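Local coordinates for protein similar to sp|P32453 Saccharomyces cerevisiae YNL315c ATP11 (Candida glabrata CBS 138, PDB 2P4F) that probably acts as a mitochondrial assembly chaperone that, like other ATP11 proteins, binds the beta subunit of the F1 ATP synthase, at residues R256-E270 and I287-N299. Numbering follows the deposited sequence.
Sequences RFYGAMGSETSIAKE and INKLIQLAQSMEN
Both terminal nitrogens of R256 donate to one acceptor, the backbone carbonyl of S296. R256 NH1 lies 2.9 Å and R256 NH2 3.0 Å from S296 O, which sits close to the guanidinium plane. N253 OD1 accepts from R256 NE, while N253 ND2 donates to A294 O. The C-terminal carboxylate of N299 is bound at both oxygens: S263 OG donates to N299 OXT (3.0 Å) and T265 OG1 to N299 O (2.9 Å). T265 is also the N-cap of helix 266-280, and its OG1 accepts from A268 N (3.2 Å). The chain end thus lies beside the first turn of that helix, held by the two hydroxyls. S296 OG takes the amide of E298 in an ST turn. E270 and K289 form a salt bridge, though the position of E270 OE2 is uncertain.

I267, L293, F257 and A294 make most of the apolar part. I267 and L293 run alongside each other in opposite senses, with I267 CG1 3.7 Å from L293 CD2, and I267 CD1 reaches S296. F257 CZ packs on L293 CB (3.9 Å), while its ring edge meets the A294 backbone.

R271 of helix 266-280 donates to L293 O and E298 O, and R256 ties the tail to the end of helix 244-257. F257, L290 and A294 pack against strand 156-162, an outer strand of the sheet.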
ATOM      1  N   ARG A 256      -4.002  -5.170   6.755  1.00 22.36           N
ATOM      2  CA  ARG A 256      -4.313  -6.216   7.735  1.00 23.42           C
ATOM      3  C   ARG A 256      -3.227  -7.275   7.771  1.00 21.79           C
ATOM      4  O   ARG A 256      -2.906  -7.793   8.841  1.00 31.71           O
ATOM      5  CB  ARG A 256      -5.683  -6.863   7.425  1.00 24.07           C
ATOM      6  CG  ARG A 256      -6.848  -5.886   7.676  1.00 24.39           C
ATOM      7  CD  ARG A 256      -8.165  -6.582   7.984  1.00 29.69           C
ATOM      8  NE  ARG A 256      -8.501  -7.526   6.887  1.00 27.67           N
ATOM      9  CZ  ARG A 256      -9.555  -8.329   7.022  1.00 25.37           C
ATOM     10  NH1 ARG A 256      -9.868  -9.187   6.059  1.00 28.05           N
ATOM     11  NH2 ARG A 256     -10.320  -8.275   8.125  1.00 28.86           N
ATOM     12  N   PHE A 257      -2.682  -7.626   6.602  1.00 20.62           N
ATOM     13  CA  PHE A 257      -1.640  -8.655   6.552  1.00 20.60           C
ATOM     14  C   PHE A 257      -0.282  -8.088   6.967  1.00 20.17           C
ATOM     15  O   PHE A 257       0.515  -8.786   7.617  1.00 23.67           O
ATOM     16  CB  PHE A 257      -1.573  -9.278   5.151  1.00 20.49           C
ATOM     17  CG  PHE A 257      -2.715 -10.279   4.971  1.00 20.78           C
ATOM     18  CD1 PHE A 257      -2.516 -11.617   5.311  1.00 20.38           C
ATOM     19  CD2 PHE A 257      -3.945  -9.870   4.475  1.00 20.92           C
ATOM     20  CE1 PHE A 257      -3.581 -12.489   5.127  1.00 22.59           C
ATOM     21  CE2 PHE A 257      -5.013 -10.735   4.309  1.00 21.69           C
ATOM     22  CZ  PHE A 257      -4.828 -12.077   4.647  1.00 21.40           C
ATOM     23  N   TYR A 258      -0.028  -6.795   6.662  1.00 20.70           N
ATOM     24  CA  TYR A 258       1.281  -6.225   6.972  1.00 21.18           C
ATOM     25  C   TYR A 258       1.318  -5.633   8.369  1.00 23.07           C
ATOM     26  O   TYR A 258       1.683  -4.529   8.655  1.00 31.97           O
ATOM     27  CB  TYR A 258       1.658  -5.195   5.894  1.00 20.18           C
ATOM     28  CG  TYR A 258       2.241  -5.935   4.696  1.00 18.60           C
ATOM     29  CD1 TYR A 258       3.616  -6.132   4.585  1.00 18.48           C
ATOM     30  CD2 TYR A 258       1.396  -6.447   3.692  1.00 19.97           C
ATOM     31  CE1 TYR A 258       4.156  -6.816   3.497  1.00 17.86           C
ATOM     32  CE2 TYR A 258       1.928  -7.140   2.582  1.00 18.62           C
ATOM     33  CZ  TYR A 258       3.310  -7.297   2.514  1.00 18.76           C
ATOM     34  OH  TYR A 258       3.821  -7.982   1.426  1.00 17.81           O
ATOM     35  N   GLY A 259       0.988  -6.428   9.364  1.00 35.85           N
ATOM     36  CA  GLY A 259       1.287  -5.926  10.719  1.00 36.54           C
ATOM     37  C   GLY A 259      -0.053  -5.718  11.405  1.00 37.08           C
ATOM     38  O   GLY A 259      -0.092  -5.466  12.617  1.00 50.05           O
ATOM     39  N   ALA A 260      -1.080  -5.847  10.577  1.00 34.47           N
ATOM     40  CA  ALA A 260      -2.482  -5.933  11.072  1.00 42.57           C
ATOM     41  C   ALA A 260      -2.758  -4.835  12.087  1.00 42.72           C
ATOM     42  O   ALA A 260      -3.394  -5.016  13.140  1.00 58.19           O
ATOM     43  CB  ALA A 260      -2.756  -7.289  11.686  1.00 48.35           C
ATOM     44  N   MET A 261      -2.238  -3.692  11.697  1.00 49.31           N
ATOM     45  CA  MET A 261      -2.203  -2.418  12.353  1.00 58.99           C
ATOM     46  C   MET A 261      -2.087  -2.662  13.863  1.00 59.97           C
ATOM     47  O   MET A 261      -2.965  -2.225  14.598  1.00 78.26           O
ATOM     48  CB  MET A 261      -3.433  -1.587  11.975  1.00 64.35           C
ATOM     49  CG  MET A 261      -4.773  -2.234  12.266  1.00 63.88           C
ATOM     50  SD  MET A 261      -5.856  -2.508  10.841  1.00118.57           S
ATOM     51  CE  MET A 261      -4.872  -3.626   9.861  1.00 97.88           C
ATOM     52  N   GLY A 262      -1.049  -3.369  14.288  1.00 54.35           N
ATOM     53  CA  GLY A 262      -0.634  -3.644  15.647  1.00 53.42           C
ATOM     54  C   GLY A 262      -1.594  -4.545  16.402  1.00 52.88           C
ATOM     55  O   GLY A 262      -1.518  -4.685  17.631  1.00 55.64           O
ATOM     56  N   SER A 263      -2.520  -5.187  15.661  1.00 50.02           N
ATOM     57  CA  SER A 263      -3.410  -6.094  16.421  1.00 48.11           C
ATOM     58  C   SER A 263      -2.587  -7.318  16.846  1.00 48.66           C
ATOM     59  O   SER A 263      -1.623  -7.658  16.139  1.00 52.62           O
ATOM     60  CB  SER A 263      -4.641  -6.472  15.602  1.00 46.41           C
ATOM     61  OG  SER A 263      -5.446  -7.405  16.260  1.00 51.51           O
ATOM     62  N   GLU A 264      -3.001  -7.888  17.950  1.00 50.34           N
ATOM     63  CA  GLU A 264      -2.435  -8.971  18.714  1.00 46.22           C
ATOM     64  C   GLU A 264      -3.448 -10.100  18.894  1.00 38.61           C
ATOM     65  O   GLU A 264      -3.247 -11.023  19.687  1.00 37.37           O
ATOM     66  CB  GLU A 264      -2.033  -8.506  20.122  1.00 46.19           C
ATOM     67  CG  GLU A 264      -0.749  -7.702  20.181  1.00 59.06           C
ATOM     68  CD  GLU A 264      -0.068  -7.868  21.524  1.00 69.94           C
ATOM     69  OE1 GLU A 264       1.097  -8.325  21.537  1.00 91.61           O
ATOM     70  OE2 GLU A 264      -0.718  -7.552  22.545  1.00 90.40           O
ATOM     71  N   THR A 265      -4.549  -9.984  18.149  1.00 33.18           N
ATOM     72  CA  THR A 265      -5.530 -11.059  18.177  1.00 34.90           C
ATOM     73  C   THR A 265      -5.015 -12.304  17.457  1.00 29.67           C
ATOM     74  O   THR A 265      -4.089 -12.298  16.652  1.00 30.84           O
ATOM     75  CB  THR A 265      -6.811 -10.601  17.474  1.00 36.82           C
ATOM     76  OG1 THR A 265      -6.438 -10.326  16.116  1.00 35.99           O
ATOM     77  CG2 THR A 265      -7.380  -9.320  18.085  1.00 42.67           C
ATOM     78  N   SER A 266      -5.651 -13.452  17.716  1.00 36.88           N
ATOM     79  CA  SER A 266      -5.227 -14.716  17.114  1.00 35.58           C
ATOM     80  C   SER A 266      -5.328 -14.581  15.603  1.00 33.16           C
ATOM     81  O   SER A 266      -4.448 -14.993  14.842  1.00 31.46           O
ATOM     82  CB  SER A 266      -6.055 -15.901  17.631  1.00 41.49           C
ATOM     83  OG  SER A 266      -5.952 -15.906  19.073  1.00 67.25           O
ATOM     84  N   ILE A 267      -6.421 -13.970  15.101  1.00 34.28           N
ATOM     85  CA  ILE A 267      -6.459 -14.001  13.632  1.00 33.51           C
ATOM     86  C   ILE A 267      -5.448 -13.034  13.012  1.00 30.88           C
ATOM     87  O   ILE A 267      -4.894 -13.278  11.917  1.00 27.40           O
ATOM     88  CB  ILE A 267      -7.871 -13.687  13.125  1.00 38.73           C
ATOM     89  CG1 ILE A 267      -8.001 -13.878  11.615  1.00 40.14           C
ATOM     90  CG2 ILE A 267      -8.342 -12.295  13.523  1.00 38.23           C
ATOM     91  CD1 ILE A 267      -9.433 -14.053  11.162  1.00 48.74           C
ATOM     92  N   ALA A 268      -5.166 -11.921  13.686  1.00 28.80           N
ATOM     93  CA  ALA A 268      -4.141 -11.017  13.188  1.00 26.60           C
ATOM     94  C   ALA A 268      -2.804 -11.761  13.113  1.00 26.21           C
ATOM     95  O   ALA A 268      -2.024 -11.638  12.166  1.00 24.73           O
ATOM     96  CB  ALA A 268      -4.040  -9.785  14.078  1.00 30.38           C
ATOM     97  N   LYS A 269      -2.516 -12.550  14.154  1.00 28.08           N
ATOM     98  CA  LYS A 269      -1.267 -13.352  14.130  1.00 26.12           C
ATOM     99  C   LYS A 269      -1.290 -14.371  12.995  1.00 26.05           C
ATOM    100  O   LYS A 269      -0.240 -14.641  12.395  1.00 26.73           O
ATOM    101  CB  LYS A 269      -0.997 -14.024  15.483  1.00 30.07           C
ATOM    102  CG  LYS A 269      -0.841 -13.032  16.627  1.00 36.79           C
ATOM    103  CD  LYS A 269      -0.581 -13.764  17.963  1.00 48.81           C
ATOM    104  CE  LYS A 269      -1.232 -13.046  19.129  1.00 54.76           C
ATOM    105  NZ  LYS A 269      -1.485 -14.043  20.221  1.00 62.31           N
ATOM    106  N   GLU A 270      -2.478 -14.920  12.700  1.00 27.54           N
ATOM    107  CA  GLU A 270      -2.561 -15.879  11.603  1.00 25.38           C
ATOM    108  C   GLU A 270      -2.277 -15.190  10.270  1.00 25.39           C
ATOM    109  O   GLU A 270      -1.590 -15.734   9.398  1.00 24.42           O
ATOM    110  CB  GLU A 270      -3.931 -16.508  11.484  1.00 29.00           C
ATOM    111  CG  GLU A 270      -4.267 -17.539  12.527  1.00 39.28           C
ATOM    112  CD  GLU A 270      -5.662 -18.078  12.200  1.00 48.22           C
ATOM    113  OE1 GLU A 270      -6.639 -17.672  12.868  1.00 63.91           O
ATOM    114  OE2 GLU A 270      -5.705 -18.914  11.272  1.00 63.19           O
ATOM    115  N   ILE A 287      -3.111 -21.348  -0.301  1.00 28.15           N
ATOM    116  CA  ILE A 287      -3.972 -20.346  -0.938  1.00 29.25           C
ATOM    117  C   ILE A 287      -5.374 -20.269  -0.368  1.00 26.39           C
ATOM    118  O   ILE A 287      -6.023 -19.236  -0.273  1.00 29.16           O
ATOM    119  CB  ILE A 287      -4.132 -20.676  -2.430  1.00 32.07           C
ATOM    120  CG1 ILE A 287      -2.916 -20.139  -3.178  1.00 30.41           C
ATOM    121  CG2 ILE A 287      -5.409 -20.098  -3.002  1.00 33.59           C
ATOM    122  CD1 ILE A 287      -2.988 -18.611  -3.283  1.00 30.62           C
ATOM    123  N   ASN A 288      -5.818 -21.480  -0.010  1.00 31.98           N
ATOM    124  CA  ASN A 288      -7.133 -21.547   0.633  1.00 31.30           C
ATOM    125  C   ASN A 288      -7.163 -20.779   1.929  1.00 29.93           C
ATOM    126  O   ASN A 288      -8.157 -20.064   2.151  1.00 31.58           O
ATOM    127  CB  ASN A 288      -7.496 -23.032   0.802  1.00 34.27           C
ATOM    128  CG  ASN A 288      -7.531 -23.531  -0.657  1.00 41.21           C
ATOM    129  OD1 ASN A 288      -8.619 -23.389  -1.218  1.00 47.45           O
ATOM    130  ND2 ASN A 288      -6.395 -24.025  -1.179  1.00 47.68           N
ATOM    131  N   LYS A 289      -6.116 -20.889   2.741  1.00 29.16           N
ATOM    132  CA  LYS A 289      -6.160 -20.131   4.006  1.00 28.26           C
ATOM    133  C   LYS A 289      -6.053 -18.643   3.729  1.00 24.77           C
ATOM    134  O   LYS A 289      -6.692 -17.800   4.362  1.00 29.00           O
ATOM    135  CB  LYS A 289      -5.019 -20.572   4.889  1.00 31.44           C
ATOM    136  CG  LYS A 289      -4.864 -19.812   6.191  1.00 39.64           C
ATOM    137  CD  LYS A 289      -5.869 -20.281   7.226  1.00 50.73           C
ATOM    138  CE  LYS A 289      -5.733 -19.522   8.539  1.00 60.54           C
ATOM    139  NZ  LYS A 289      -4.513 -19.901   9.317  1.00 66.70           N
ATOM    140  N   LEU A 290      -5.231 -18.290   2.746  1.00 23.42           N
ATOM    141  CA  LEU A 290      -5.128 -16.886   2.319  1.00 24.95           C
ATOM    142  C   LEU A 290      -6.485 -16.292   1.998  1.00 25.84           C
ATOM    143  O   LEU A 290      -6.923 -15.219   2.411  1.00 25.38           O
ATOM    144  CB  LEU A 290      -4.279 -16.738   1.035  1.00 25.46           C
ATOM    145  CG  LEU A 290      -4.398 -15.330   0.372  1.00 26.95           C
ATOM    146  CD1 LEU A 290      -3.727 -14.323   1.292  1.00 29.01           C
ATOM    147  CD2 LEU A 290      -3.832 -15.370  -1.024  1.00 27.00           C
ATOM    148  N   ILE A 291      -7.224 -17.040   1.194  1.00 27.01           N
ATOM    149  CA  ILE A 291      -8.553 -16.558   0.775  1.00 27.91           C
ATOM    150  C   ILE A 291      -9.498 -16.488   1.960  1.00 31.66           C
ATOM    151  O   ILE A 291     -10.255 -15.521   2.137  1.00 33.87           O
ATOM    152  CB  ILE A 291      -9.122 -17.458  -0.337  1.00 32.14           C
ATOM    153  CG1 ILE A 291      -8.315 -17.278  -1.622  1.00 32.10           C
ATOM    154  CG2 ILE A 291     -10.596 -17.148  -0.486  1.00 36.78           C
ATOM    155  CD1 ILE A 291      -8.602 -18.251  -2.743  1.00 35.31           C
ATOM    156  N   GLN A 292      -9.442 -17.472   2.842  1.00 31.09           N
ATOM    157  CA  GLN A 292     -10.294 -17.390   4.045  1.00 36.29           C
ATOM    158  C   GLN A 292      -9.954 -16.193   4.918  1.00 33.42           C
ATOM    159  O   GLN A 292     -10.816 -15.480   5.442  1.00 34.04           O
ATOM    160  CB  GLN A 292     -10.115 -18.693   4.825  1.00 44.23           C
ATOM    161  CG  GLN A 292     -10.840 -18.777   6.158  1.00 54.19           C
ATOM    162  CD  GLN A 292      -9.934 -18.511   7.354  1.00 66.34           C
ATOM    163  OE1 GLN A 292     -10.232 -18.804   8.512  1.00 99.42           O
ATOM    164  NE2 GLN A 292      -8.777 -17.928   7.062  1.00 84.71           N
ATOM    165  N   LEU A 293      -8.648 -15.955   5.119  1.00 28.80           N
ATOM    166  CA  LEU A 293      -8.241 -14.901   6.017  1.00 26.01           C
ATOM    167  C   LEU A 293      -8.454 -13.537   5.363  1.00 25.56           C
ATOM    168  O   LEU A 293      -8.698 -12.557   6.053  1.00 27.08           O
ATOM    169  CB  LEU A 293      -6.767 -15.014   6.423  1.00 27.13           C
ATOM    170  CG  LEU A 293      -6.383 -16.159   7.354  1.00 29.31           C
ATOM    171  CD1 LEU A 293      -4.863 -16.303   7.419  1.00 35.95           C
ATOM    172  CD2 LEU A 293      -6.876 -15.954   8.773  1.00 33.80           C
ATOM    173  N   ALA A 294      -8.360 -13.451   4.040  1.00 24.16           N
ATOM    174  CA  ALA A 294      -8.585 -12.141   3.408  1.00 25.60           C
ATOM    175  C   ALA A 294     -10.062 -11.754   3.434  1.00 27.23           C
ATOM    176  O   ALA A 294     -10.410 -10.581   3.448  1.00 30.24           O
ATOM    177  CB  ALA A 294      -8.080 -12.211   1.977  1.00 24.79           C
ATOM    178  N   GLN A 295     -10.961 -12.746   3.421  1.00 29.81           N
ATOM    179  CA  GLN A 295     -12.393 -12.523   3.382  1.00 33.28           C
ATOM    180  C   GLN A 295     -12.980 -12.385   4.778  1.00 34.08           C
ATOM    181  O   GLN A 295     -14.079 -11.818   4.857  1.00 39.18           O
ATOM    182  CB  GLN A 295     -13.155 -13.665   2.672  1.00 39.00           C
ATOM    183  CG  GLN A 295     -12.822 -13.779   1.202  1.00 44.66           C
ATOM    184  CD  GLN A 295     -13.510 -14.852   0.399  1.00 50.19           C
ATOM    185  OE1 GLN A 295     -14.070 -15.839   0.917  1.00 58.81           O
ATOM    186  NE2 GLN A 295     -13.476 -14.624  -0.916  1.00 56.50           N
ATOM    187  N   SER A 296     -12.308 -12.886   5.798  1.00 35.13           N
ATOM    188  CA  SER A 296     -12.791 -12.849   7.182  1.00 36.80           C
ATOM    189  C   SER A 296     -12.912 -11.418   7.684  1.00 36.42           C
ATOM    190  O   SER A 296     -11.970 -10.640   7.455  1.00 35.74           O
ATOM    191  CB  SER A 296     -11.839 -13.557   8.160  1.00 37.89           C
ATOM    192  OG  SER A 296     -12.231 -13.214   9.473  1.00 42.14           O
ATOM    193  N   MET A 297     -14.024 -11.091   8.359  1.00 40.22           N
ATOM    194  CA  MET A 297     -14.213  -9.737   8.850  1.00 41.70           C
ATOM    195  C   MET A 297     -13.517  -9.435  10.171  1.00 40.02           C
ATOM    196  O   MET A 297     -13.512  -8.297  10.656  1.00 49.71           O
ATOM    197  CB  MET A 297     -15.739  -9.492   8.974  1.00 51.43           C
ATOM    198  CG  MET A 297     -16.311  -9.610   7.559  1.00 54.59           C
ATOM    199  SD  MET A 297     -16.522  -7.993   6.806  1.00110.72           S
ATOM    200  CE  MET A 297     -15.197  -7.952   5.604  1.00134.56           C
ATOM    201  N   GLU A 298     -12.927 -10.458  10.782  1.00 42.92           N
ATOM    202  CA  GLU A 298     -12.331 -10.246  12.086  1.00 44.42           C
ATOM    203  C   GLU A 298     -10.928  -9.667  11.931  1.00 40.45           C
ATOM    204  O   GLU A 298     -10.251 -10.084  10.991  1.00 40.45           O
ATOM    205  CB  GLU A 298     -12.256 -11.556  12.857  1.00 51.40           C
ATOM    206  CG  GLU A 298     -13.652 -12.168  13.017  1.00 58.94           C
ATOM    207  CD  GLU A 298     -13.516 -13.341  13.972  1.00 67.34           C
ATOM    208  OE1 GLU A 298     -13.191 -14.429  13.455  1.00 73.10           O
ATOM    209  OE2 GLU A 298     -13.702 -13.118  15.179  1.00 82.89           O
ATOM    210  N   ASN A 299     -10.635  -8.780  12.881  1.00 46.03           N
ATOM    211  CA  ASN A 299      -9.337  -8.108  12.848  1.00 46.92           C
ATOM    212  C   ASN A 299      -8.433  -8.562  13.984  1.00 49.58           C
ATOM    213  O   ASN A 299      -8.837  -9.391  14.820  1.00 61.92           O
ATOM    214  CB  ASN A 299      -9.503  -6.580  12.924  1.00 52.33           C
ATOM    215  CG  ASN A 299     -10.422  -6.074  11.828  1.00 55.72           C
ATOM    216  OD1 ASN A 299     -11.363  -5.307  12.068  1.00 71.85           O
ATOM    217  ND2 ASN A 299     -10.168  -6.504  10.608  1.00 43.38           N
ATOM    218  OXT ASN A 299      -7.300  -8.040  14.007  1.00 52.27           O
TER